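Local coordinates for haloacid dehalogenase domain protein hydrolase (Planctomyces limnophilus, PDB 4OVY) that is a calcium-binding putative phosphatase of the haloacid dehalogenase family, probably with hydrolase activity, at residues Glu2-Trp7 / Arg14-Tyr19; Ala126-Phe131 / Thr136-Gln141; Leu190-Arg195 / Pro199-Leu204; Val218-Val223 / Leu242-Ser247. One frame throughout, in Å; residues are numbered along the deposited sequence.

Contact 1 of 4, residues Glu2-Trp7 / Arg14-Tyr19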
loop_
_atom_site.group_PDB
_atom_site.type_symbol
_atom_site.label_atom_id
_atom_site.label_comp_id
_atom_site.label_asym_id
_atom_site.label_seq_id
_atom_site.Cartn_x
_atom_site.Cartn_y
_atom_site.Cartn_z
ATOM N N GLU A 2 -21.337 9.952 24.912
ATOM C CA GLU A 2 -21.140 8.723 24.142
ATOM C C GLU A 2 -19.786 8.688 23.425
ATOM O O GLU A 2 -18.999 7.768 23.652
ATOM C CB GLU A 2 -22.279 8.520 23.125
ATOM C CG GLU A 2 -23.524 7.847 23.691
ATOM C CD GLU A 2 -23.334 6.364 23.974
ATOM O OE1 GLU A 2 -22.346 5.771 23.487
ATOM O OE2 GLU A 2 -24.184 5.789 24.688
ATOM N N PRO A 3 -19.507 9.691 22.566
ATOM C CA PRO A 3 -18.266 9.629 21.809
ATOM C C PRO A 3 -17.084 10.128 22.639
ATOM O O PRO A 3 -17.224 11.080 23.426
ATOM C CB PRO A 3 -18.538 10.569 20.640
ATOM C CG PRO A 3 -19.413 11.621 21.226
ATOM C CD PRO A 3 -20.216 10.964 22.322
ATOM N N LEU A 4 -15.937 9.477 22.472
ATOM C CA LEU A 4 -14.703 9.916 23.111
ATOM C C LEU A 4 -14.837 10.062 24.635
ATOM O O LEU A 4 -14.487 11.099 25.194
ATOM C CB LEU A 4 -14.256 11.245 22.484
ATOM C CG LEU A 4 -14.139 11.254 20.961
ATOM C CD1 LEU A 4 -13.581 12.590 20.499
ATOM C CD2 LEU A 4 -13.271 10.101 20.471
ATOM N N PRO A 5 -15.336 9.015 25.312
ATOM C CA PRO A 5 -15.618 9.129 26.753
ATOM C C PRO A 5 -14.405 9.407 27.645
ATOM O O PRO A 5 -14.567 9.967 28.728
ATOM C CB PRO A 5 -16.242 7.772 27.107
ATOM C CG PRO A 5 -15.828 6.851 26.019
ATOM C CD PRO A 5 -15.694 7.686 24.786
ATOM N N SER A 6 -13.212 9.018 27.204
ATOM C CA SER A 6 -11.986 9.267 27.973
ATOM C C SER A 6 -11.363 10.638 27.685
ATOM O O SER A 6 -10.300 10.950 28.221
ATOM C CB SER A 6 -10.948 8.166 27.707
ATOM O OG SER A 6 -11.408 6.927 28.207
ATOM N N TRP A 7 -12.019 11.447 26.849
ATOM C CA TRP A 7 -11.543 12.786 26.524
ATOM C C TRP A 7 -12.338 13.837 27.285
ATOM O O TRP A 7 -13.558 13.904 27.150
ATOM C CB TRP A 7 -11.686 13.065 25.026
ATOM C CG TRP A 7 -10.861 12.182 24.120
ATOM C CD1 TRP A 7 -10.995 10.834 23.935
ATOM C CD2 TRP A 7 -9.796 12.599 23.260
ATOM N NE1 TRP A 7 -10.078 10.387 23.013
ATOM C CE2 TRP A 7 -9.329 11.449 22.581
ATOM C CE3 TRP A 7 -9.192 13.832 22.990
ATOM C CZ2 TRP A 7 -8.281 11.495 21.659
ATOM C CZ3 TRP A 7 -8.153 13.878 22.065
ATOM C CH2 TRP A 7 -7.708 12.717 21.412
ATOM N N ARG A 14 -12.942 19.294 21.089
ATOM C CA ARG A 14 -13.831 20.182 20.333
ATOM C C ARG A 14 -13.521 20.141 18.843
ATOM O O ARG A 14 -14.427 20.022 18.019
ATOM C CB ARG A 14 -13.754 21.619 20.852
ATOM C CG ARG A 14 -14.368 21.792 22.232
ATOM C CD ARG A 14 -14.533 23.251 22.619
ATOM N NE ARG A 14 -13.262 23.924 22.866
ATOM C CZ ARG A 14 -12.572 23.882 24.006
ATOM N NH1 ARG A 14 -13.003 23.181 25.053
ATOM N NH2 ARG A 14 -11.430 24.556 24.099
ATOM N N ALA A 15 -12.237 20.222 18.507
ATOM C CA ALA A 15 -11.797 20.195 17.113
ATOM C C ALA A 15 -12.136 18.878 16.422
ATOM O O ALA A 15 -12.585 18.878 15.279
ATOM C CB ALA A 15 -10.300 20.450 17.026
ATOM N N ILE A 16 -11.915 17.760 17.109
ATOM C CA ILE A 16 -12.174 16.449 16.532
ATOM C C ILE A 16 -13.662 16.275 16.247
ATOM O O ILE A 16 -14.039 15.926 15.130
ATOM C CB ILE A 16 -11.665 15.306 17.434
ATOM C CG1 ILE A 16 -10.135 15.298 17.441
ATOM C CG2 ILE A 16 -12.193 13.962 16.945
ATOM C CD1 ILE A 16 -9.535 14.463 18.548
ATOM N N LEU A 17 -14.498 16.543 17.248
ATOM C CA LEU A 17 -15.943 16.355 17.094
ATOM C C LEU A 17 -16.512 17.267 16.007
ATOM O O LEU A 17 -17.297 16.818 15.176
ATOM C CB LEU A 17 -16.669 16.579 18.426
ATOM C CG LEU A 17 -16.351 15.575 19.542
ATOM C CD1 LEU A 17 -16.947 16.055 20.857
ATOM C CD2 LEU A 17 -16.842 14.171 19.209
ATOM N N GLU A 18 -16.094 18.534 16.012
ATOM C CA GLU A 18 -16.549 19.529 15.034
ATOM C C GLU A 18 -16.149 19.137 13.610
ATOM O O GLU A 18 -16.964 19.182 12.679
ATOM C CB GLU A 18 -15.961 20.908 15.380
ATOM C CG GLU A 18 -16.451 22.072 14.525
ATOM C CD GLU A 18 -16.230 23.429 15.199
ATOM O OE1 GLU A 18 -15.116 23.650 15.734
ATOM O OE2 GLU A 18 -17.169 24.274 15.202
ATOM N N TYR A 19 -14.891 18.755 13.449
ATOM C CA TYR A 19 -14.365 18.408 12.137
ATOM C C TYR A 19 -15.029 17.151 11.575
ATOM O O TYR A 19 -15.462 17.133 10.420
ATOM C CB TYR A 19 -12.852 18.220 12.214
ATOM C CG TYR A 19 -12.212 17.995 10.871
ATOM C CD1 TYR A 19 -12.043 19.052 9.984
ATOM C CD2 TYR A 19 -11.768 16.734 10.487
ATOM C CE1 TYR A 19 -11.448 18.863 8.749
ATOM C CE2 TYR A 19 -11.166 16.531 9.247
ATOM C CZ TYR A 19 -11.015 17.598 8.382
ATOM O OH TYR A 19 -10.429 17.415 7.152
#

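Contact 2 of 4, residues Ala126-Phe131 / Thr136-Gln141. With EDO (1,2-ethanediol), chain F.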
loop_
_atom_site.group_PDB
_atom_site.type_symbol
_atom_site.label_atom_id
_atom_site.label_comp_id
_atom_site.label_asym_id
_atom_site.label_seq_id
_atom_site.Cartn_x
_atom_site.Cartn_y
_atom_site.Cartn_z
ATOM N N ALA A 126 7.766 -10.171 26.180
ATOM C CA ALA A 126 8.443 -8.998 26.715
ATOM C C ALA A 126 7.461 -8.131 27.483
ATOM O O ALA A 126 6.251 -8.195 27.259
ATOM C CB ALA A 126 9.083 -8.195 25.592
ATOM N N ARG A 127 7.981 -7.303 28.378
ATOM C CA ARG A 127 7.128 -6.383 29.124
ATOM C C ARG A 127 7.801 -5.048 29.345
ATOM O O ARG A 127 9.031 -4.951 29.390
ATOM C CB ARG A 127 6.722 -6.996 30.459
ATOM C CG ARG A 127 7.785 -6.937 31.537
ATOM C CD ARG A 127 7.262 -7.567 32.809
ATOM N NE ARG A 127 8.202 -7.462 33.917
ATOM C CZ ARG A 127 7.921 -7.831 35.167
ATOM N NH1 ARG A 127 6.721 -8.326 35.475
ATOM N NH2 ARG A 127 8.842 -7.709 36.118
ATOM N N HIS A 128 6.982 -4.018 29.492
ATOM C CA HIS A 128 7.489 -2.691 29.725
ATOM C C HIS A 128 8.157 -2.674 31.105
ATOM O O HIS A 128 7.593 -3.208 32.072
ATOM C CB HIS A 128 6.352 -1.671 29.638
ATOM C CG HIS A 128 6.832 -0.268 29.493
ATOM N ND1 HIS A 128 7.350 0.443 30.548
ATOM C CD2 HIS A 128 6.902 0.548 28.416
ATOM C CE1 HIS A 128 7.712 1.646 30.134
ATOM N NE2 HIS A 128 7.455 1.731 28.841
ATOM N N PRO A 129 9.365 -2.082 31.202
ATOM C CA PRO A 129 10.107 -2.090 32.476
ATOM C C PRO A 129 9.447 -1.282 33.598
ATOM O O PRO A 129 9.681 -1.557 34.766
ATOM C CB PRO A 129 11.459 -1.469 32.104
ATOM C CG PRO A 129 11.192 -0.671 30.880
ATOM C CD PRO A 129 10.120 -1.404 30.132
ATOM N N LYS A 130 8.668 -0.270 33.229
ATOM C CA LYS A 130 7.887 0.523 34.174
ATOM C C LYS A 130 6.523 -0.098 34.477
ATOM O O LYS A 130 6.201 -0.337 35.630
ATOM C CB LYS A 130 7.689 1.931 33.616
ATOM C CG LYS A 130 7.044 2.926 34.564
ATOM C CD LYS A 130 6.931 4.280 33.884
ATOM C CE LYS A 130 5.912 5.176 34.553
ATOM N NZ LYS A 130 6.458 5.838 35.768
ATOM N N PHE A 131 5.721 -0.343 33.447
ATOM C CA PHE A 131 4.327 -0.758 33.644
ATOM C C PHE A 131 4.179 -2.260 33.914
ATOM O O PHE A 131 3.149 -2.693 34.418
ATOM C CB PHE A 131 3.453 -0.303 32.456
ATOM C CG PHE A 131 3.529 1.177 32.195
ATOM C CD1 PHE A 131 3.000 2.078 33.107
ATOM C CD2 PHE A 131 4.157 1.670 31.056
ATOM C CE1 PHE A 131 3.086 3.443 32.891
ATOM C CE2 PHE A 131 4.248 3.035 30.831
ATOM C CZ PHE A 131 3.707 3.924 31.748
ATOM N N THR A 136 1.962 -4.041 24.059
ATOM C CA THR A 136 0.682 -3.872 23.374
ATOM C C THR A 136 -0.468 -3.464 24.308
ATOM O O THR A 136 -1.539 -3.108 23.828
ATOM C CB THR A 136 0.281 -5.160 22.628
ATOM O OG1 THR A 136 0.365 -6.270 23.526
ATOM C CG2 THR A 136 1.219 -5.419 21.437
ATOM N N GLU A 137 -0.255 -3.536 25.622
ATOM C CA GLU A 137 -1.191 -2.976 26.601
ATOM C C GLU A 137 -0.810 -1.556 27.026
ATOM O O GLU A 137 -1.559 -0.903 27.767
ATOM C CB GLU A 137 -1.309 -3.883 27.824
ATOM C CG GLU A 137 -2.081 -5.163 27.546
ATOM C CD GLU A 137 -2.176 -6.078 28.756
ATOM O OE1 GLU A 137 -2.111 -5.589 29.908
ATOM O OE2 GLU A 137 -2.315 -7.301 28.549
ATOM N N CYS A 138 0.333 -1.069 26.537
ATOM C CA CYS A 138 0.763 0.297 26.801
ATOM C C CYS A 138 0.323 1.223 25.663
ATOM O O CYS A 138 1.032 2.151 25.266
ATOM C CB CYS A 138 2.273 0.330 27.039
ATOM S SG CYS A 138 2.775 -0.733 28.424
ATOM N N VAL A 139 -0.878 0.952 25.159
ATOM C CA VAL A 139 -1.512 1.755 24.126
ATOM C C VAL A 139 -2.425 2.757 24.822
ATOM O O VAL A 139 -2.813 2.554 25.980
ATOM C CB VAL A 139 -2.306 0.891 23.121
ATOM C CG1 VAL A 139 -1.370 -0.057 22.374
ATOM C CG2 VAL A 139 -3.418 0.103 23.807
ATOM N N TYR A 140 -2.750 3.842 24.127
ATOM C CA TYR A 140 -3.538 4.919 24.713
ATOM C C TYR A 140 -5.028 4.702 24.495
ATOM O O TYR A 140 -5.514 4.725 23.366
ATOM C CB TYR A 140 -3.108 6.270 24.148
ATOM C CG TYR A 140 -1.628 6.553 24.298
ATOM C CD1 TYR A 140 -0.935 6.205 25.458
ATOM C CD2 TYR A 140 -0.921 7.175 23.278
ATOM C CE1 TYR A 140 0.412 6.470 25.593
ATOM C CE2 TYR A 140 0.430 7.448 23.407
ATOM C CZ TYR A 140 1.094 7.091 24.557
ATOM O OH TYR A 140 2.440 7.353 24.683
ATOM N N GLN A 141 -5.742 4.488 25.596
ATOM C CA GLN A 141 -7.171 4.237 25.566
ATOM C C GLN A 141 -7.941 5.356 24.847
ATOM O O GLN A 141 -8.847 5.067 24.061
ATOM C CB GLN A 141 -7.697 4.024 26.994
ATOM C CG GLN A 141 -9.210 3.940 27.120
ATOM C CD GLN A 141 -9.811 2.733 26.415
ATOM O OE1 GLN A 141 -9.198 1.665 26.334
ATOM N NE2 GLN A 141 -11.027 2.894 25.922
HETATM C C1 EDO F . -12.659 0.870 21.627
HETATM O O1 EDO F . -13.735 1.808 21.684
HETATM C C2 EDO F . -11.778 1.050 22.853
HETATM O O2 EDO F . -12.570 0.889 24.037
#

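Contact 3 of 4, residues Leu190-Arg195 / Pro199-Leu204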
loop_
_atom_site.group_PDB
_atom_site.type_symbol
_atom_site.label_atom_id
_atom_site.label_comp_id
_atom_site.label_asym_id
_atom_site.label_seq_id
_atom_site.Cartn_x
_atom_site.Cartn_y
_atom_site.Cartn_z
ATOM N N LEU A 190 12.352 -7.542 -0.327
ATOM C CA LEU A 190 12.002 -8.956 -0.333
ATOM C C LEU A 190 12.353 -9.596 -1.665
ATOM O O LEU A 190 12.431 -8.922 -2.685
ATOM C CB LEU A 190 10.505 -9.129 -0.093
ATOM C CG LEU A 190 9.974 -8.640 1.253
ATOM C CD1 LEU A 190 8.454 -8.750 1.277
ATOM C CD2 LEU A 190 10.602 -9.420 2.403
ATOM N N LYS A 191 12.540 -10.910 -1.641
ATOM C CA LYS A 191 12.771 -11.701 -2.848
ATOM C C LYS A 191 11.818 -12.898 -2.813
ATOM O O LYS A 191 11.655 -13.521 -1.767
ATOM C CB LYS A 191 14.227 -12.174 -2.876
ATOM C CG LYS A 191 14.573 -13.160 -3.980
ATOM C CD LYS A 191 16.006 -13.686 -3.863
ATOM C CE LYS A 191 16.222 -14.515 -2.600
ATOM N NZ LYS A 191 17.553 -15.193 -2.541
ATOM N N TYR A 192 11.191 -13.204 -3.946
ATOM C CA TYR A 192 10.311 -14.366 -4.074
ATOM C C TYR A 192 11.118 -15.601 -4.436
ATOM O O TYR A 192 11.935 -15.566 -5.356
ATOM C CB TYR A 192 9.280 -14.118 -5.175
ATOM C CG TYR A 192 8.324 -15.255 -5.463
ATOM C CD1 TYR A 192 7.221 -15.483 -4.649
ATOM C CD2 TYR A 192 8.498 -16.080 -6.576
ATOM C CE1 TYR A 192 6.326 -16.511 -4.928
ATOM C CE2 TYR A 192 7.609 -17.106 -6.853
ATOM C CZ TYR A 192 6.522 -17.312 -6.023
ATOM O OH TYR A 192 5.631 -18.332 -6.299
ATOM N N GLU A 193 10.874 -16.700 -3.734
ATOM C CA GLU A 193 11.412 -17.996 -4.147
ATOM C C GLU A 193 10.544 -19.122 -3.609
ATOM O O GLU A 193 9.594 -18.875 -2.864
ATOM C CB GLU A 193 12.870 -18.165 -3.702
ATOM C CG GLU A 193 13.087 -18.158 -2.205
ATOM C CD GLU A 193 14.547 -18.334 -1.812
ATOM O OE1 GLU A 193 15.447 -17.849 -2.532
ATOM O OE2 GLU A 193 14.798 -18.960 -0.764
ATOM N N LEU A 194 10.856 -20.348 -4.018
ATOM C CA LEU A 194 10.227 -21.536 -3.446
ATOM C C LEU A 194 11.216 -22.225 -2.519
ATOM O O LEU A 194 12.384 -22.414 -2.871
ATOM C CB LEU A 194 9.774 -22.508 -4.537
ATOM C CG LEU A 194 8.369 -22.272 -5.081
ATOM C CD1 LEU A 194 8.241 -20.874 -5.656
ATOM C CD2 LEU A 194 8.021 -23.318 -6.124
ATOM N N ARG A 195 10.749 -22.584 -1.332
ATOM C CA ARG A 195 11.538 -23.378 -0.399
ATOM C C ARG A 195 10.759 -24.646 -0.102
ATOM O O ARG A 195 9.634 -24.577 0.404
ATOM C CB ARG A 195 11.803 -22.590 0.879
ATOM C CG ARG A 195 12.843 -21.493 0.704
ATOM C CD ARG A 195 13.153 -20.810 2.024
ATOM N NE ARG A 195 14.170 -19.771 1.880
ATOM C CZ ARG A 195 14.716 -19.097 2.890
ATOM N NH1 ARG A 195 14.350 -19.336 4.149
ATOM N NH2 ARG A 195 15.639 -18.174 2.642
ATOM N N PRO A 199 5.948 -21.488 -1.968
ATOM C CA PRO A 199 6.269 -20.095 -2.300
ATOM C C PRO A 199 6.407 -19.209 -1.061
ATOM O O PRO A 199 5.522 -19.198 -0.198
ATOM C CB PRO A 199 5.076 -19.649 -3.160
ATOM C CG PRO A 199 4.423 -20.910 -3.620
ATOM C CD PRO A 199 4.637 -21.886 -2.508
ATOM N N VAL A 200 7.514 -18.479 -0.977
ATOM C CA VAL A 200 7.795 -17.625 0.173
ATOM C C VAL A 200 8.397 -16.297 -0.269
ATOM O O VAL A 200 8.910 -16.173 -1.388
ATOM C CB VAL A 200 8.775 -18.284 1.171
ATOM C CG1 VAL A 200 8.240 -19.620 1.675
ATOM C CG2 VAL A 200 10.160 -18.458 0.556
ATOM N N LEU A 201 8.320 -15.310 0.616
ATOM C CA LEU A 201 9.076 -14.071 0.465
ATOM C C LEU A 201 10.188 -14.085 1.496
ATOM O O LEU A 201 9.938 -14.331 2.683
ATOM C CB LEU A 201 8.206 -12.833 0.674
ATOM C CG LEU A 201 7.289 -12.370 -0.468
ATOM C CD1 LEU A 201 8.020 -12.268 -1.807
ATOM C CD2 LEU A 201 6.074 -13.263 -0.597
ATOM N N VAL A 202 11.404 -13.804 1.030
ATOM C CA VAL A 202 12.609 -13.836 1.849
ATOM C C VAL A 202 13.120 -12.414 2.054
ATOM O O VAL A 202 13.203 -11.632 1.103
ATOM C CB VAL A 202 13.703 -14.685 1.163
ATOM C CG1 VAL A 202 14.999 -14.665 1.963
ATOM C CG2 VAL A 202 13.208 -16.108 0.985
ATOM N N ARG A 203 13.476 -12.099 3.294
ATOM C CA ARG A 203 14.027 -10.794 3.644
ATOM C C ARG A 203 15.476 -10.650 3.164
ATOM O O ARG A 203 16.310 -11.533 3.380
ATOM C CB ARG A 203 13.974 -10.594 5.154
ATOM C CG ARG A 203 12.572 -10.596 5.751
ATOM C CD ARG A 203 12.640 -10.632 7.267
ATOM N NE ARG A 203 13.529 -9.592 7.769
ATOM C CZ ARG A 203 13.167 -8.355 8.099
ATOM N NH1 ARG A 203 11.897 -7.961 8.030
ATOM N NH2 ARG A 203 14.098 -7.502 8.524
ATOM N N LEU A 204 15.768 -9.529 2.518
ATOM C CA LEU A 204 17.112 -9.218 2.048
ATOM C C LEU A 204 17.826 -8.256 2.996
ATOM O O LEU A 204 17.194 -7.569 3.803
ATOM C CB LEU A 204 17.044 -8.612 0.652
ATOM C CG LEU A 204 16.339 -9.455 -0.416
ATOM C CD1 LEU A 204 16.364 -8.717 -1.745
ATOM C CD2 LEU A 204 16.987 -10.828 -0.543
#

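Contact 4 of 4, residues Val218-Val223 / Leu242-Ser247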
loop_
_atom_site.group_PDB
_atom_site.type_symbol
_atom_site.label_atom_id
_atom_site.label_comp_id
_atom_site.label_asym_id
_atom_site.label_seq_id
_atom_site.Cartn_x
_atom_site.Cartn_y
_atom_site.Cartn_z
ATOM N N VAL A 218 5.701 10.863 1.136
ATOM C CA VAL A 218 6.032 9.972 0.030
ATOM C C VAL A 218 5.394 8.590 0.244
ATOM O O VAL A 218 4.791 8.027 -0.670
ATOM C CB VAL A 218 7.558 9.841 -0.152
ATOM C CG1 VAL A 218 7.895 8.772 -1.172
ATOM C CG2 VAL A 218 8.156 11.178 -0.577
ATOM N N GLY A 219 5.525 8.043 1.448
ATOM C CA GLY A 219 4.937 6.733 1.739
ATOM C C GLY A 219 3.420 6.777 1.598
ATOM O O GLY A 219 2.804 5.883 1.012
ATOM N N ILE A 220 2.823 7.841 2.117
ATOM C CA ILE A 220 1.381 8.030 2.022
ATOM C C ILE A 220 0.948 8.110 0.559
ATOM O O ILE A 220 0.029 7.414 0.138
ATOM C CB ILE A 220 0.949 9.289 2.795
ATOM C CG1 ILE A 220 1.059 9.049 4.305
ATOM C CG2 ILE A 220 -0.473 9.701 2.437
ATOM C CD1 ILE A 220 1.041 10.313 5.135
ATOM N N ARG A 221 1.609 8.956 -0.221
ATOM C CA ARG A 221 1.194 9.143 -1.603
ATOM C C ARG A 221 1.398 7.883 -2.452
ATOM O O ARG A 221 0.551 7.564 -3.293
ATOM C CB ARG A 221 1.897 10.347 -2.234
ATOM C CG ARG A 221 1.428 10.659 -3.648
ATOM C CD ARG A 221 -0.070 10.948 -3.730
ATOM N NE ARG A 221 -0.516 11.174 -5.100
ATOM C CZ ARG A 221 -0.681 10.223 -6.021
ATOM N NH1 ARG A 221 -0.444 8.939 -5.743
ATOM N NH2 ARG A 221 -1.081 10.561 -7.236
ATOM N N GLN A 222 2.499 7.163 -2.225
ATOM C CA GLN A 222 2.760 5.926 -2.964
ATOM C C GLN A 222 1.759 4.818 -2.606
ATOM O O GLN A 222 1.183 4.189 -3.492
ATOM C CB GLN A 222 4.187 5.421 -2.717
ATOM C CG GLN A 222 5.284 6.333 -3.256
ATOM C CD GLN A 222 5.535 6.165 -4.741
ATOM O OE1 GLN A 222 4.633 5.822 -5.506
ATOM N NE2 GLN A 222 6.774 6.405 -5.157
ATOM N N VAL A 223 1.553 4.585 -1.314
ATOM C CA VAL A 223 0.720 3.462 -0.863
ATOM C C VAL A 223 -0.786 3.775 -0.929
ATOM O O VAL A 223 -1.576 2.970 -1.439
ATOM C CB VAL A 223 1.098 3.043 0.566
ATOM C CG1 VAL A 223 0.125 1.996 1.118
ATOM C CG2 VAL A 223 2.528 2.513 0.597
ATOM N N LEU A 242 1.953 16.118 8.771
ATOM C CA LEU A 242 0.921 17.074 9.198
ATOM C C LEU A 242 0.785 18.228 8.200
ATOM O O LEU A 242 -0.324 18.621 7.834
ATOM C CB LEU A 242 1.233 17.608 10.594
ATOM C CG LEU A 242 1.215 16.577 11.736
ATOM C CD1 LEU A 242 1.879 17.130 12.991
ATOM C CD2 LEU A 242 -0.195 16.130 12.045
ATOM N N GLU A 243 1.921 18.751 7.743
ATOM C CA GLU A 243 1.935 19.851 6.775
ATOM C C GLU A 243 1.252 19.469 5.457
ATOM O O GLU A 243 0.462 20.239 4.896
ATOM C CB GLU A 243 3.379 20.278 6.520
ATOM C CG GLU A 243 3.560 21.484 5.629
ATOM C CD GLU A 243 5.014 21.911 5.576
ATOM O OE1 GLU A 243 5.848 21.121 5.082
ATOM O OE2 GLU A 243 5.324 23.025 6.049
ATOM N N TYR A 244 1.547 18.264 4.985
ATOM C CA TYR A 244 0.971 17.729 3.761
ATOM C C TYR A 244 -0.553 17.699 3.850
ATOM O O TYR A 244 -1.248 18.002 2.880
ATOM C CB TYR A 244 1.548 16.322 3.516
ATOM C CG TYR A 244 1.017 15.587 2.306
ATOM C CD1 TYR A 244 1.027 16.168 1.042
ATOM C CD2 TYR A 244 0.537 14.285 2.422
ATOM C CE1 TYR A 244 0.545 15.486 -0.066
ATOM C CE2 TYR A 244 0.057 13.595 1.322
ATOM C CZ TYR A 244 0.067 14.192 0.080
ATOM O OH TYR A 244 -0.405 13.497 -1.010
ATOM N N VAL A 245 -1.056 17.359 5.030
ATOM C CA VAL A 245 -2.497 17.265 5.282
ATOM C C VAL A 245 -3.177 18.627 5.503
ATOM O O VAL A 245 -4.297 18.844 5.024
ATOM C CB VAL A 245 -2.762 16.331 6.488
ATOM C CG1 VAL A 245 -4.203 16.430 6.974
ATOM C CG2 VAL A 245 -2.417 14.896 6.108
ATOM N N THR A 246 -2.509 19.542 6.205
ATOM C CA THR A 246 -3.163 20.777 6.662
ATOM C C THR A 246 -2.867 22.042 5.856
ATOM O O THR A 246 -3.670 22.967 5.877
ATOM C CB THR A 246 -2.797 21.105 8.124
ATOM O OG1 THR A 246 -1.403 21.422 8.211
ATOM C CG2 THR A 246 -3.129 19.942 9.056
ATOM N N SER A 247 -1.719 22.098 5.184
ATOM C CA SER A 247 -1.215 23.362 4.617
ATOM C C SER A 247 -1.628 23.590 3.171
ATOM O O SER A 247 -2.239 22.723 2.548
ATOM C CB SER A 247 0.313 23.428 4.740
ATOM O OG SER A 247 0.695 23.473 6.107
#

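Contact 1 of 4, residues Glu2-Trp7 / Arg14-Tyr19
P3 and L17 mark the nearest approach of the two backbones, with 8.5 Å between P3 CA and L17 CA. A type I beta turn from L4 to W7, closed by the 3.0 Å bond from W7 N to L4 O, meets one side of helix 11-24, which follows it in the chain. With no hydrogen bond between the segments, the contact is apolar, and a leucine suits position 4 because its branched end can touch two helix residues at once. L4 CD1 comes between I16 and L17: it lies 3.8 Å from L17 CD2 and 4.1 Å from I16 CG2, and the two leucines run antiparallel alongside each other. CG2 of I16 reaches L4 because it stands anti to the helix backbone N, while CG1, beside that N (chi1 -70°), carries CD1 to W7. P3 closes the outer margin, its ring CG 4.1 Å from L17 CD2. The polar edge of W7 is used elsewhere, NE1 bonding to P142 O, and W298 meets the indole edge-to-face. The far rim of the benzo ring takes the isoleucine: I16 CD1 sits 3.8 Å from W7 CH2, approaching obliquely.

Contact 2 of 4, residues Ala126-Phe131 / Thr136-Gln141
The connection between helix 112-125 and helix 141-152 of the haloacid dehalogenase fold doubles back on itself here, and C138 fills the bend with a sulfur-aromatic contact. With chi1 at -58°, SG is anti to its own carbonyl carbon and points between two side chains, 3.8 Å from F131 CD2 and 3.9 Å from H128 CB. It meets both rings obliquely. Cysteine suits this buried place, being small and polarisable. The imidazole is fixed by bonds at both nitrogens: K130 N gives a 3.1 Å bond to H128 ND1, F131 N adds a weak one, and H128 NE2 bonds Q51 O. P129 CD lies over one ring face and F131 CD2 over the other, both toward the rim. Q141 opens helix 141-152, its NE2 bonding E145 OE2. A leucine in place of Q141 would probably leave that glutamate, and a 1,2-ethanediol probably from the crystallisation liquor, without this donor. The diol bond is nearly straight, Q141 NE2 to EDO O2 at 3.2 Å and 164°.

Contact 3 of 4, residues Leu190-Arg195 / Pro199-Leu204
R195 and V202 cross at about a right angle, one guanidinium face over V202 CG2, which is 3.6 Å from R195 NH2. This is a beta hairpin of antiparallel strands 183-195 and 198-204, with four backbone bonds linking K191 with V202 and E193 with V200. E193 takes the crowded chi1 of 63°, from which its extended chain crosses V202 obliquely and OE2 receives R195 NE in the guanidinium plane, a salt bridge of 2.8 Å and 170°. K191 NZ joins the network through a long, weak bond to E193 OE1. Beta-branched valines suit a strand, their methyls giving E193 and R195 an apolar surface. A serine in place of R195 would probably leave the E193 carboxylate without its strong partner and bare V202 on the side the guanidinium covers. On the other face Y192 and P199 lie side by side, Y192 OH 3.4 Å from P199 CB. Y192 OH bonds E243 of the second subunit; T111, just before helix 112-125, and E114 on it lie against R195.

Contact 4 of 4, residues Val218-Val223 / Leu242-Ser247
This is a helix-to-helix contact by way of a single aromatic side chain: Y244, near the end of helix 239-246, reaches across to helix 215-223 of the haloacid dehalogenase fold. The two backbones stay well apart, I220 CA and Y244 CA being the nearest pair at 9.9 Å, and a tyrosine is long enough to bridge them. Its CG is anti to the backbone N (chi1 178°), which throws the ring outward from the helix toward its neighbour. I220 CG2 meets the ring at its edge, near the ring plane, 4.1 Å from Y244 CE2. Isoleucine suits this buried spot because its beta branch offers a methyl group close to the helix surface. The phenol end goes on to R221, where Y244 OH lies 3.7 Å from R221 CD; this is a touch with the aliphatic part of the arginine, and the guanidinium and ring planes are 28° apart. Bent at chi2, R221 carries its charge onward to salt bridges with E166 and D112 of the second subunit. P228, leading into strand 230-233, packs on both I220 and Y244, while A231 of that strand lies against L242 and V245.

Overall arrangement
From the N terminus, contact 1 closes a short loop by folding residues 2-7 back on helix 11-24. Contact 2 closes another in the connection from helix 112-125 to helix 141-152, and contact 3 pairs the arms of the hairpin 183-195/198-204. Contact 4 closes a longer loop that runs through strand 230-233 between helices 215-223 and 239-246. The four follow in series, none nesting or crossing. Contacts 1 and 2 touch where S6 OG lies 3.9 Å from Q141 CG, whereas contacts 1 and 3 lie on opposite sides of the chain's centre, about 45 Å between centres. Contacts 3 and 4 both reach the second subunit, joining hairpin and helices across the dimer.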